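Local atomic coordinates of ferric vibriobactin ABC transporter, periplasmic ferric vibriobactin-binding protein (PDB entry 3R5S), a protein that probably binds the iron-loaded siderophore vibriobactin in the periplasm of Vibrio cholerae and delivers it to an ABC transporter for iron uptake. Residues Glu85-Ile90 against Gln108-Thr113; Ala42-Ser47 against Arg66-Leu71; Gly163-Val168 against Val195-Pro200; Thr229-Thr234 against Gln259-Gly264. All coordinates share one frame; numbering follows the deposited sequence.

Contact 1 of 4, residues Glu85-Ile90 against Gln108-Thr113; sequences EQPDLI and QAIAPT
Ile90 is held to the 108-113 segment by one backbone bond and by a small apolar cluster. Its amide N donates to Pro112 O at 2.9 Å, in the carbonyl plane, and the N-H...O angle of 162° makes the bond nearly straight. Ile90 O receives a CA-H contact from Thr113 CA at 3.2 Å, where the two residues pair as a parallel bridge, and the ladder continues with a backbone bond between Ile90 and Ile114. CG1 of Ile90 stands anti to its own carbonyl carbon (chi1 -65°), which carries Ile90 CD1 to within 3.8 Å of Ala111 CB and on to the branched CB of Ile110. Ala111 CB also presses on Pro87 O at 3.5 Å. On the other flank of the strand, Leu89 CD1 lies 3.4 Å from Pro112 O, while Pro112 CD rests on Asp88 O at 3.5 Å.

Behind this first layer, Thr113 OG1 turns back to donate to Ala111 O at 2.8 Å, a bond that folds the segment around Pro112 and fixes the hydroxyl against CB and CD1 of Ile90. Val82 of helix 79-84 packs on Pro87, Ile90 and Ile110 together, and the Asp88 carboxylate is tied to the backbone N atoms of Lys24 and Arg25. Strand 113-116 begins at the edge of the five-stranded parallel sheet, beside strand 89-93. Within the two segments, one N-H...O bond and many carbon contacts suggest that apolar burial provides much of the hold.

Contact 2 of 4, residues Ala42-Ser47 against Arg66-Leu71; sequences APVIAS and RQVKKL
CG1 of Val44 (chi1 -178°) and CG1 of Val68 (chi1 173°) each extend opposite the backbone N, and this brings the two methyls within 4.1 Å where the side chains cross obliquely. The residues belong to a beta-alpha-beta unit in which strand 44-49 runs through helix 60-65 into strand 69-73, an edge strand of the parallel sheet. The helix ends in a Schellman motif with Gln67 as C-prime residue, and Val68 follows directly, its CG1 also resting 3.7 Å from Ser47 N.

Three backbone bonds then join the strands: Lys69 N to Ile45 O, Ser47 N to Lys69 O at 2.8 Å, and Leu71 N to Ser47 O. The first comes in 36° above the carbonyl plane of Ile45, whereas Ser47 N meets Lys69 O nearly head-on. Leu71 drapes its CD1 on Ala46 CB at 3.7 Å. Lys69 leads away from Ala46 and ends in a salt bridge with Glu85.

Nearer the start of the two segments, waters bridge them. One molecule donates to both Val44 O and Arg66 O; another donates to Ala42 O at 2.7 Å and accepts from Arg66 NH1, whose guanidinium is also held by Asp41 and by Leu38 O.

Contact 3 of 4, residues Gly163-Val168 against Val195-Pro200; sequences GRANIV and VVLEEP
Ala165 O takes the shortest direct bond of the contact, from Glu198 N at 2.8 Å with a nearly straight N-H...O angle of 169°, the donor tilted from the carbonyl plane. The same oxygen is touched by Leu197 CA at 3.3 Å and by the Leu197 methyl CD2, so three groups close in on it. One step back, Ala165 N donates to Val196 O. Ala165 and Leu197 thereby form a single backbone bridge between chain directions that diverge by 77°, and beyond it water takes over at both ends: one molecule links Gly163 O with Val196 N, another joins Glu198 O to Ile167 N.

Apolar groups gather beside the bridge. Ala165 CB meets Val195 CG1 at 3.7 Å, and Ile167 CD1 reaches Leu197 CD2 at 4.0 Å, with Leu190 of helix 185-192 packing on Ile167 and Val195. Arg164 bends at chi3 (-61°); its side chain crosses that of Glu198 at about a right angle, and one face of the guanidinium lies over Glu198 CB, 4.0 Å from Arg164 NH1. Its charge remains near the Glu198 carboxylate without touching it, and the carboxylate oxygens accept the backbone N-H groups of Gln226 and Ala227.

The arrangement is that of an irregular chain after helix 185-192 crossing the start of strand 165-169 and staying briefly bridged to it, in the mixed sheet of the C-terminal lobe of a bilobal solute-binding protein.

Contact 4 of 4, residues Thr229-Thr234 against Gln259-Gly264; sequences TTFLIT and QVYGLG
Gln259 opens the pairing by offering NE2 to Thr229 OG1 in a weak bond of 3.1 Å, bent to 121° at the hydrogen, the two side chains crossing at about a right angle. Its carbonyl O then accepts from Thr230 N. Val260 stands on the sheet face shared with Thr230 and Leu232; its CG1, opposite the backbone N (chi1 174°), meets Leu232 CD1 at 3.5 Å, a tight carbon contact, with both residues packing on Phe243 of helix 237-244.

Tyr261 pairs through both its N-H and its C=O, with Thr230 O and Leu232 N, each at 2.9 Å. It projects its CB from the opposite face, the one that Phe231 also uses, and Thr229 CG2 meets the ring edge 3.9 Å from Tyr261 CE2. The Phe231 ring lies obliquely to that of Tyr261, centroids 5.8 Å apart and planes at 43°, while Phe286 of helix 272-286 meets the Tyr261 ring edge-to-face. Gly262 continues the strand, its N bound by Asp237 and its O by Arg285. Leu263 N donates to Leu232 O; Leu263 CG lies 3.7 Å from Phe231 CB, and Leu263 CD1 packs on Ile233 CD1. Gly264 ends the run with its O 3.2 Å from Thr234 CA and accepting from Ser267 OG.

Such a ladder, with helices packed on both faces, is the parallel edge of a three-layer alpha/beta/alpha lobe, here strand 260-262 against strand 229-232.

Overall arrangement
From the N terminus, contact 2 closes first, bringing strand 69-73 back beside strand 44-49 across helix 60-65. Contact 1 follows after helix 104-108, laying strand 113-116, the other edge of the same parallel sheet, beside strand 89-93; the salt bridge between Glu85 and Lys69 joins the two. After helices 123-134 and 137-155, contact 3 closes the excursion through helix 185-192 onto strand 165-169, and contact 4 adds strand 260-262 beyond 229-232. The four closures run in series, none nested or crossed. Contacts 3 and 4 share a sheet, touching through strands 165-169 and 229-232, and their centres lie about 32 to 44 Å from the centres of contacts 1 and 2 in the first lobe.

Contact 1 of 4, residues Glu85-Ile90 against Gln108-Thr113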
loop_
_atom_site.group_PDB
_atom_site.type_symbol
_atom_site.label_atom_id
_atom_site.label_comp_id
_atom_site.label_asym_id
_atom_site.label_seq_id
_atom_site.Cartn_x
_atom_site.Cartn_y
_atom_site.Cartn_z
ATOM N N GLU A 85 2.574 -26.727 4.344
ATOM C CA GLU A 85 2.422 -26.157 3.020
ATOM C C GLU A 85 3.591 -26.479 2.080
ATOM O O GLU A 85 3.517 -26.189 0.898
ATOM C CB GLU A 85 2.191 -24.641 3.120
ATOM C CG GLU A 85 0.856 -24.286 3.759
ATOM C CD GLU A 85 -0.309 -24.824 2.958
ATOM O OE1 GLU A 85 -0.324 -24.606 1.729
ATOM O OE2 GLU A 85 -1.200 -25.472 3.545
ATOM N N GLN A 86 4.654 -27.079 2.612
ATOM C CA GLN A 86 5.834 -27.437 1.813
ATOM C C GLN A 86 6.336 -26.268 0.943
ATOM O O GLN A 86 6.531 -26.418 -0.262
ATOM C CB GLN A 86 5.535 -28.661 0.930
ATOM C CG GLN A 86 4.958 -29.857 1.688
ATOM C CD GLN A 86 4.942 -31.153 0.870
ATOM O OE1 GLN A 86 5.764 -31.354 -0.024
ATOM N NE2 GLN A 86 4.005 -32.041 1.187
ATOM N N PRO A 87 6.553 -25.094 1.552
ATOM C CA PRO A 87 7.010 -23.949 0.754
ATOM C C PRO A 87 8.457 -24.142 0.313
ATOM O O PRO A 87 9.166 -24.940 0.929
ATOM C CB PRO A 87 6.933 -22.786 1.744
ATOM C CG PRO A 87 7.179 -23.422 3.068
ATOM C CD PRO A 87 6.568 -24.810 2.997
ATOM N N ASP A 88 8.889 -23.433 -0.730
ATOM C CA ASP A 88 10.313 -23.376 -1.053
ATOM C C ASP A 88 10.869 -21.966 -0.880
ATOM O O ASP A 88 12.068 -21.738 -1.056
ATOM C CB ASP A 88 10.634 -23.927 -2.454
ATOM C CG ASP A 88 9.818 -23.273 -3.537
ATOM O OD1 ASP A 88 9.209 -22.225 -3.260
ATOM O OD2 ASP A 88 9.786 -23.799 -4.671
ATOM N N LEU A 89 9.995 -21.027 -0.524
ATOM C CA LEU A 89 10.434 -19.701 -0.092
ATOM C C LEU A 89 9.440 -19.169 0.937
ATOM O O LEU A 89 8.225 -19.244 0.734
ATOM C CB LEU A 89 10.554 -18.732 -1.274
ATOM C CG LEU A 89 11.013 -17.312 -0.911
ATOM C CD1 LEU A 89 12.455 -17.369 -0.443
ATOM C CD2 LEU A 89 10.861 -16.308 -2.073
ATOM N N ILE A 90 9.954 -18.656 2.052
ATOM C CA ILE A 90 9.108 -18.099 3.109
ATOM C C ILE A 90 9.443 -16.621 3.263
ATOM O O ILE A 90 10.602 -16.263 3.451
ATOM C CB ILE A 90 9.338 -18.807 4.463
ATOM C CG1 ILE A 90 8.914 -20.277 4.391
ATOM C CG2 ILE A 90 8.604 -18.081 5.595
ATOM C CD1 ILE A 90 9.553 -21.142 5.478
ATOM N N GLN A 108 13.552 -20.659 8.970
ATOM C CA GLN A 108 14.660 -21.002 8.093
ATOM C C GLN A 108 14.928 -22.510 8.143
ATOM O O GLN A 108 15.493 -23.082 7.208
ATOM C CB GLN A 108 15.907 -20.181 8.474
ATOM C CG GLN A 108 17.189 -20.527 7.701
ATOM C CD GLN A 108 17.131 -20.220 6.202
ATOM O OE1 GLN A 108 17.724 -20.944 5.395
ATOM N NE2 GLN A 108 16.442 -19.144 5.826
ATOM N N ALA A 109 14.503 -23.154 9.229
ATOM C CA ALA A 109 14.662 -24.606 9.361
ATOM C C ALA A 109 13.732 -25.363 8.406
ATOM O O ALA A 109 13.974 -26.525 8.065
ATOM C CB ALA A 109 14.416 -25.033 10.799
ATOM N N ILE A 110 12.679 -24.687 7.965
ATOM C CA ILE A 110 11.697 -25.280 7.057
ATOM C C ILE A 110 12.035 -25.026 5.590
ATOM O O ILE A 110 12.007 -25.953 4.774
ATOM C CB ILE A 110 10.276 -24.764 7.366
ATOM C CG1 ILE A 110 9.867 -25.198 8.780
ATOM C CG2 ILE A 110 9.278 -25.276 6.315
ATOM C CD1 ILE A 110 8.677 -24.447 9.336
ATOM N N ALA A 111 12.352 -23.773 5.256
ATOM C CA ALA A 111 12.695 -23.402 3.879
ATOM C C ALA A 111 13.457 -22.082 3.859
ATOM O O ALA A 111 13.479 -21.374 4.855
ATOM C CB ALA A 111 11.432 -23.278 3.033
ATOM N N PRO A 112 14.095 -21.752 2.723
ATOM C CA PRO A 112 14.767 -20.453 2.652
ATOM C C PRO A 112 13.805 -19.339 3.035
ATOM O O PRO A 112 12.724 -19.216 2.450
ATOM C CB PRO A 112 15.150 -20.349 1.178
ATOM C CG PRO A 112 15.389 -21.765 0.782
ATOM C CD PRO A 112 14.334 -22.557 1.511
ATOM N N THR A 113 14.216 -18.537 4.013
ATOM C CA THR A 113 13.373 -17.502 4.580
ATOM C C THR A 113 14.013 -16.135 4.386
ATOM O O THR A 113 15.166 -15.938 4.766
ATOM C CB THR A 113 13.159 -17.785 6.073
ATOM O OG1 THR A 113 12.545 -19.076 6.205
ATOM C CG2 THR A 113 12.266 -16.732 6.691
#

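Contact 2 of 4, residues Ala42-Ser47 against Arg66-Leu71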
loop_
_atom_site.group_PDB
_atom_site.type_symbol
_atom_site.label_atom_id
_atom_site.label_comp_id
_atom_site.label_asym_id
_atom_site.label_seq_id
_atom_site.Cartn_x
_atom_site.Cartn_y
_atom_site.Cartn_z
ATOM N N ALA A 42 3.918 -13.512 -8.603
ATOM C CA ALA A 42 4.749 -14.547 -7.991
ATOM C C ALA A 42 3.886 -15.735 -7.599
ATOM O O ALA A 42 2.703 -15.569 -7.277
ATOM C CB ALA A 42 5.481 -13.996 -6.781
ATOM N N PRO A 43 4.470 -16.948 -7.639
ATOM C CA PRO A 43 3.764 -18.183 -7.265
ATOM C C PRO A 43 3.554 -18.321 -5.747
ATOM O O PRO A 43 4.197 -19.141 -5.084
ATOM C CB PRO A 43 4.675 -19.288 -7.815
ATOM C CG PRO A 43 6.041 -18.680 -7.843
ATOM C CD PRO A 43 5.823 -17.212 -8.163
ATOM N N VAL A 44 2.652 -17.505 -5.216
ATOM C CA VAL A 44 2.277 -17.558 -3.807
ATOM C C VAL A 44 1.201 -18.612 -3.586
ATOM O O VAL A 44 0.123 -18.552 -4.184
ATOM C CB VAL A 44 1.736 -16.201 -3.323
ATOM C CG1 VAL A 44 1.388 -16.261 -1.837
ATOM C CG2 VAL A 44 2.755 -15.115 -3.575
ATOM N N ILE A 45 1.496 -19.583 -2.729
ATOM C CA ILE A 45 0.581 -20.694 -2.489
ATOM C C ILE A 45 -0.232 -20.492 -1.214
ATOM O O ILE A 45 -1.301 -21.090 -1.057
ATOM C CB ILE A 45 1.335 -22.017 -2.369
ATOM C CG1 ILE A 45 2.318 -21.938 -1.203
ATOM C CG2 ILE A 45 2.049 -22.337 -3.685
ATOM C CD1 ILE A 45 2.764 -23.272 -0.665
ATOM N N ALA A 46 0.278 -19.659 -0.307
ATOM C CA ALA A 46 -0.408 -19.390 0.950
ATOM C C ALA A 46 0.063 -18.075 1.563
ATOM O O ALA A 46 1.205 -17.661 1.365
ATOM C CB ALA A 46 -0.177 -20.541 1.922
ATOM N N SER A 47 -0.826 -17.426 2.303
ATOM C CA SER A 47 -0.497 -16.170 2.966
ATOM C C SER A 47 -1.175 -16.093 4.314
ATOM O O SER A 47 -2.350 -16.462 4.454
ATOM C CB SER A 47 -0.974 -14.977 2.127
ATOM O OG SER A 47 -0.775 -13.757 2.819
ATOM N N ARG A 66 -6.705 -16.867 -7.335
ATOM C CA ARG A 66 -5.466 -17.625 -7.489
ATOM C C ARG A 66 -5.323 -18.740 -6.453
ATOM O O ARG A 66 -4.277 -19.383 -6.362
ATOM C CB ARG A 66 -4.251 -16.695 -7.427
ATOM C CG ARG A 66 -4.295 -15.611 -8.492
ATOM C CD ARG A 66 -3.061 -14.722 -8.487
ATOM N NE ARG A 66 -3.076 -13.877 -9.684
ATOM C CZ ARG A 66 -2.230 -12.884 -9.930
ATOM N NH1 ARG A 66 -1.267 -12.590 -9.063
ATOM N NH2 ARG A 66 -2.355 -12.174 -11.049
ATOM N N GLN A 67 -6.377 -18.970 -5.680
ATOM C CA GLN A 67 -6.390 -20.054 -4.696
ATOM C C GLN A 67 -5.243 -19.971 -3.687
ATOM O O GLN A 67 -4.648 -20.986 -3.313
ATOM C CB GLN A 67 -6.399 -21.410 -5.398
ATOM C CG GLN A 67 -7.569 -21.551 -6.360
ATOM C CD GLN A 67 -7.854 -22.995 -6.696
ATOM O OE1 GLN A 67 -7.008 -23.693 -7.258
ATOM N NE2 GLN A 67 -9.046 -23.459 -6.336
ATOM N N VAL A 68 -4.947 -18.756 -3.237
ATOM C CA VAL A 68 -3.943 -18.569 -2.201
ATOM C C VAL A 68 -4.550 -18.965 -0.866
ATOM O O VAL A 68 -5.513 -18.336 -0.409
ATOM C CB VAL A 68 -3.491 -17.101 -2.124
ATOM C CG1 VAL A 68 -2.574 -16.874 -0.913
ATOM C CG2 VAL A 68 -2.820 -16.677 -3.437
ATOM N N LYS A 69 -4.009 -20.005 -0.240
ATOM C CA LYS A 69 -4.546 -20.462 1.045
ATOM C C LYS A 69 -4.351 -19.401 2.139
ATOM O O LYS A 69 -3.244 -18.891 2.332
ATOM C CB LYS A 69 -3.912 -21.792 1.469
ATOM C CG LYS A 69 -4.506 -22.343 2.770
ATOM C CD LYS A 69 -3.843 -23.638 3.223
ATOM C CE LYS A 69 -4.101 -24.780 2.245
ATOM N NZ LYS A 69 -3.827 -26.115 2.868
ATOM N N LYS A 70 -5.435 -19.049 2.830
ATOM C CA LYS A 70 -5.348 -18.102 3.938
ATOM C C LYS A 70 -4.885 -18.842 5.184
ATOM O O LYS A 70 -5.441 -19.879 5.555
ATOM C CB LYS A 70 -6.693 -17.381 4.177
ATOM C CG LYS A 70 -6.620 -16.333 5.294
ATOM C CD LYS A 70 -7.812 -15.380 5.298
ATOM C CE LYS A 70 -9.094 -16.091 5.696
ATOM N NZ LYS A 70 -8.945 -16.787 7.003
ATOM N N LEU A 71 -3.836 -18.337 5.813
ATOM C CA LEU A 71 -3.271 -18.993 6.976
ATOM C C LEU A 71 -3.688 -18.259 8.258
ATOM O O LEU A 71 -4.842 -17.853 8.398
ATOM C CB LEU A 71 -1.747 -19.076 6.835
ATOM C CG LEU A 71 -1.271 -19.815 5.576
ATOM C CD1 LEU A 71 0.251 -19.796 5.510
ATOM C CD2 LEU A 71 -1.798 -21.248 5.546
HETATM O O HOH W 1 0.165 -14.639 -7.666
HETATM O O HOH W 2 -1.599 -20.391 -5.750
#

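Contact 3 of 4, residues Gly163-Val168 against Val195-Pro200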
loop_
_atom_site.group_PDB
_atom_site.type_symbol
_atom_site.label_atom_id
_atom_site.label_comp_id
_atom_site.label_asym_id
_atom_site.label_seq_id
_atom_site.Cartn_x
_atom_site.Cartn_y
_atom_site.Cartn_z
ATOM N N GLY A 163 -5.936 24.865 -8.092
ATOM C CA GLY A 163 -5.143 25.022 -6.885
ATOM C C GLY A 163 -4.503 23.746 -6.379
ATOM O O GLY A 163 -4.017 22.916 -7.158
ATOM N N ARG A 164 -4.485 23.602 -5.057
ATOM C CA ARG A 164 -3.785 22.501 -4.413
ATOM C C ARG A 164 -4.748 21.592 -3.687
ATOM O O ARG A 164 -5.924 21.923 -3.502
ATOM C CB ARG A 164 -2.761 23.030 -3.409
ATOM C CG ARG A 164 -1.636 23.844 -4.032
ATOM C CD ARG A 164 -0.759 24.435 -2.944
ATOM N NE ARG A 164 -1.531 25.322 -2.081
ATOM C CZ ARG A 164 -1.109 25.778 -0.907
ATOM N NH1 ARG A 164 0.082 25.416 -0.438
ATOM N NH2 ARG A 164 -1.886 26.585 -0.192
ATOM N N ALA A 165 -4.226 20.443 -3.267
ATOM C CA ALA A 165 -4.985 19.512 -2.459
ATOM C C ALA A 165 -4.150 19.115 -1.257
ATOM O O ALA A 165 -2.922 19.167 -1.297
ATOM C CB ALA A 165 -5.335 18.282 -3.274
ATOM N N ASN A 166 -4.817 18.706 -0.187
ATOM C CA ASN A 166 -4.110 18.046 0.897
ATOM C C ASN A 166 -4.657 16.643 1.081
ATOM O O ASN A 166 -5.711 16.306 0.529
ATOM C CB ASN A 166 -4.120 18.871 2.199
ATOM C CG ASN A 166 -5.475 19.471 2.508
ATOM O OD1 ASN A 166 -5.601 20.689 2.714
ATOM N ND2 ASN A 166 -6.495 18.630 2.538
ATOM N N ILE A 167 -3.910 15.822 1.815
ATOM C CA ILE A 167 -4.266 14.432 2.057
ATOM C C ILE A 167 -4.344 14.210 3.557
ATOM O O ILE A 167 -3.336 14.248 4.261
ATOM C CB ILE A 167 -3.222 13.473 1.433
ATOM C CG1 ILE A 167 -3.069 13.763 -0.058
ATOM C CG2 ILE A 167 -3.607 12.012 1.685
ATOM C CD1 ILE A 167 -1.901 13.009 -0.716
ATOM N N VAL A 168 -5.553 13.982 4.048
ATOM C CA VAL A 168 -5.788 13.971 5.481
ATOM C C VAL A 168 -6.310 12.629 5.965
ATOM O O VAL A 168 -7.100 11.977 5.284
ATOM C CB VAL A 168 -6.792 15.084 5.870
ATOM C CG1 VAL A 168 -7.171 14.982 7.342
ATOM C CG2 VAL A 168 -6.210 16.444 5.552
ATOM N N VAL A 195 -1.831 16.159 -9.365
ATOM C CA VAL A 195 -2.274 16.874 -8.168
ATOM C C VAL A 195 -1.120 17.666 -7.570
ATOM O O VAL A 195 -0.011 17.155 -7.419
ATOM C CB VAL A 195 -2.831 15.924 -7.093
ATOM C CG1 VAL A 195 -3.230 16.692 -5.851
ATOM C CG2 VAL A 195 -4.006 15.147 -7.629
ATOM N N VAL A 196 -1.390 18.916 -7.218
ATOM C CA VAL A 196 -0.377 19.753 -6.589
ATOM C C VAL A 196 -0.683 19.806 -5.104
ATOM O O VAL A 196 -1.765 20.200 -4.711
ATOM C CB VAL A 196 -0.370 21.158 -7.181
ATOM C CG1 VAL A 196 0.696 22.018 -6.512
ATOM C CG2 VAL A 196 -0.157 21.088 -8.697
ATOM N N LEU A 197 0.277 19.390 -4.287
ATOM C CA LEU A 197 -0.005 19.155 -2.870
ATOM C C LEU A 197 0.386 20.272 -1.917
ATOM O O LEU A 197 1.406 20.933 -2.089
ATOM C CB LEU A 197 0.662 17.864 -2.416
ATOM C CG LEU A 197 0.061 16.613 -3.053
ATOM C CD1 LEU A 197 0.884 15.419 -2.658
ATOM C CD2 LEU A 197 -1.414 16.442 -2.653
ATOM N N GLU A 198 -0.450 20.472 -0.906
ATOM C CA GLU A 198 -0.083 21.268 0.254
ATOM C C GLU A 198 0.552 20.327 1.262
ATOM O O GLU A 198 -0.068 19.351 1.664
ATOM C CB GLU A 198 -1.327 21.909 0.881
ATOM C CG GLU A 198 -1.107 22.406 2.314
ATOM C CD GLU A 198 -2.341 23.055 2.922
ATOM O OE1 GLU A 198 -3.461 22.574 2.667
ATOM O OE2 GLU A 198 -2.188 24.058 3.657
ATOM N N GLU A 199 1.782 20.612 1.674
ATOM C CA GLU A 199 2.466 19.767 2.646
ATOM C C GLU A 199 2.267 20.280 4.072
ATOM O O GLU A 199 2.140 21.486 4.288
ATOM C CB GLU A 199 3.958 19.668 2.313
ATOM C CG GLU A 199 4.239 19.202 0.883
ATOM C CD GLU A 199 3.743 17.784 0.601
ATOM O OE1 GLU A 199 3.162 17.145 1.500
ATOM O OE2 GLU A 199 3.927 17.302 -0.535
ATOM N N PRO A 200 2.227 19.364 5.044
ATOM C CA PRO A 200 2.023 19.748 6.445
ATOM C C PRO A 200 3.290 20.333 7.061
ATOM O O PRO A 200 4.392 20.048 6.597
ATOM C CB PRO A 200 1.688 18.418 7.120
ATOM C CG PRO A 200 2.446 17.402 6.303
ATOM C CD PRO A 200 2.365 17.904 4.880
HETATM O O HOH W 3 -4.034 20.107 -7.666
HETATM O O HOH W 4 -1.228 16.914 2.037
#

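Contact 4 of 4, residues Thr229-Thr234 against Gln259-Gly264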
loop_
_atom_site.group_PDB
_atom_site.type_symbol
_atom_site.label_atom_id
_atom_site.label_comp_id
_atom_site.label_asym_id
_atom_site.label_seq_id
_atom_site.Cartn_x
_atom_site.Cartn_y
_atom_site.Cartn_z
ATOM N N THR A 229 -8.685 21.661 -2.081
ATOM C CA THR A 229 -9.239 20.308 -2.144
ATOM C C THR A 229 -8.670 19.429 -1.038
ATOM O O THR A 229 -7.488 19.532 -0.696
ATOM C CB THR A 229 -8.948 19.658 -3.515
ATOM O OG1 THR A 229 -9.705 20.321 -4.534
ATOM C CG2 THR A 229 -9.293 18.168 -3.518
ATOM N N THR A 230 -9.505 18.559 -0.479
ATOM C CA THR A 230 -9.021 17.608 0.516
ATOM C C THR A 230 -9.358 16.184 0.130
ATOM O O THR A 230 -10.514 15.884 -0.204
ATOM C CB THR A 230 -9.638 17.861 1.897
ATOM O OG1 THR A 230 -9.181 19.121 2.406
ATOM C CG2 THR A 230 -9.246 16.739 2.850
ATOM N N PHE A 231 -8.351 15.309 0.191
ATOM C CA PHE A 231 -8.560 13.874 0.000
ATOM C C PHE A 231 -8.420 13.159 1.330
ATOM O O PHE A 231 -7.431 13.344 2.030
ATOM C CB PHE A 231 -7.556 13.307 -1.005
ATOM C CG PHE A 231 -7.814 13.733 -2.420
ATOM C CD1 PHE A 231 -8.842 13.150 -3.163
ATOM C CD2 PHE A 231 -7.038 14.719 -3.009
ATOM C CE1 PHE A 231 -9.082 13.542 -4.475
ATOM C CE2 PHE A 231 -7.279 15.113 -4.320
ATOM C CZ PHE A 231 -8.294 14.525 -5.050
ATOM N N LEU A 232 -9.411 12.338 1.669
ATOM C CA LEU A 232 -9.479 11.699 2.978
ATOM C C LEU A 232 -9.092 10.223 2.950
ATOM O O LEU A 232 -9.684 9.421 2.226
ATOM C CB LEU A 232 -10.880 11.867 3.580
ATOM C CG LEU A 232 -11.295 13.322 3.848
ATOM C CD1 LEU A 232 -12.775 13.411 4.163
ATOM C CD2 LEU A 232 -10.473 13.886 4.990
ATOM N N ILE A 233 -8.084 9.889 3.749
ATOM C CA ILE A 233 -7.568 8.533 3.878
ATOM C C ILE A 233 -8.598 7.577 4.476
ATOM O O ILE A 233 -9.311 7.937 5.399
ATOM C CB ILE A 233 -6.298 8.530 4.787
ATOM C CG1 ILE A 233 -5.144 9.255 4.094
ATOM C CG2 ILE A 233 -5.902 7.133 5.184
ATOM C CD1 ILE A 233 -4.920 8.817 2.665
ATOM N N THR A 234 -8.661 6.364 3.928
ATOM C CA THR A 234 -9.475 5.280 4.472
ATOM C C THR A 234 -10.956 5.641 4.606
ATOM O O THR A 234 -11.644 5.155 5.502
ATOM C CB THR A 234 -8.905 4.794 5.842
ATOM O OG1 THR A 234 -7.498 4.548 5.714
ATOM C CG2 THR A 234 -9.580 3.510 6.303
ATOM N N GLN A 259 -15.155 20.520 -1.985
ATOM C CA GLN A 259 -14.181 19.688 -2.690
ATOM C C GLN A 259 -13.453 18.790 -1.707
ATOM O O GLN A 259 -12.228 18.852 -1.551
ATOM C CB GLN A 259 -13.220 20.555 -3.506
ATOM C CG GLN A 259 -13.973 21.288 -4.612
ATOM C CD GLN A 259 -13.143 22.285 -5.387
ATOM O OE1 GLN A 259 -13.638 22.908 -6.327
ATOM N NE2 GLN A 259 -11.890 22.448 -5.006
ATOM N N VAL A 260 -14.242 17.963 -1.029
ATOM C CA VAL A 260 -13.731 16.999 -0.062
ATOM C C VAL A 260 -14.105 15.617 -0.566
ATOM O O VAL A 260 -15.278 15.327 -0.794
ATOM C CB VAL A 260 -14.331 17.238 1.328
ATOM C CG1 VAL A 260 -13.900 16.135 2.283
ATOM C CG2 VAL A 260 -13.889 18.604 1.860
ATOM N N TYR A 261 -13.105 14.760 -0.735
ATOM C CA TYR A 261 -13.318 13.497 -1.434
ATOM C C TYR A 261 -12.642 12.353 -0.712
ATOM O O TYR A 261 -11.469 12.448 -0.370
ATOM C CB TYR A 261 -12.743 13.584 -2.841
ATOM C CG TYR A 261 -13.197 14.775 -3.629
ATOM C CD1 TYR A 261 -14.528 14.932 -3.977
ATOM C CD2 TYR A 261 -12.281 15.740 -4.048
ATOM C CE1 TYR A 261 -14.937 16.019 -4.711
ATOM C CE2 TYR A 261 -12.686 16.831 -4.778
ATOM C CZ TYR A 261 -14.012 16.960 -5.109
ATOM O OH TYR A 261 -14.421 18.050 -5.842
ATOM N N GLY A 262 -13.374 11.266 -0.483
ATOM C CA GLY A 262 -12.751 10.084 0.077
ATOM C C GLY A 262 -11.784 9.408 -0.879
ATOM O O GLY A 262 -12.079 9.236 -2.063
ATOM N N LEU A 263 -10.625 9.005 -0.368
ATOM C CA LEU A 263 -9.689 8.236 -1.183
ATOM C C LEU A 263 -10.045 6.755 -1.204
ATOM O O LEU A 263 -9.418 5.961 -1.911
ATOM C CB LEU A 263 -8.247 8.415 -0.709
ATOM C CG LEU A 263 -7.479 9.631 -1.223
ATOM C CD1 LEU A 263 -6.086 9.618 -0.631
ATOM C CD2 LEU A 263 -7.398 9.674 -2.747
ATOM N N GLY A 264 -11.040 6.365 -0.423
ATOM C CA GLY A 264 -11.497 4.986 -0.474
ATOM C C GLY A 264 -11.082 4.167 0.722
ATOM O O GLY A 264 -10.100 4.486 1.394
#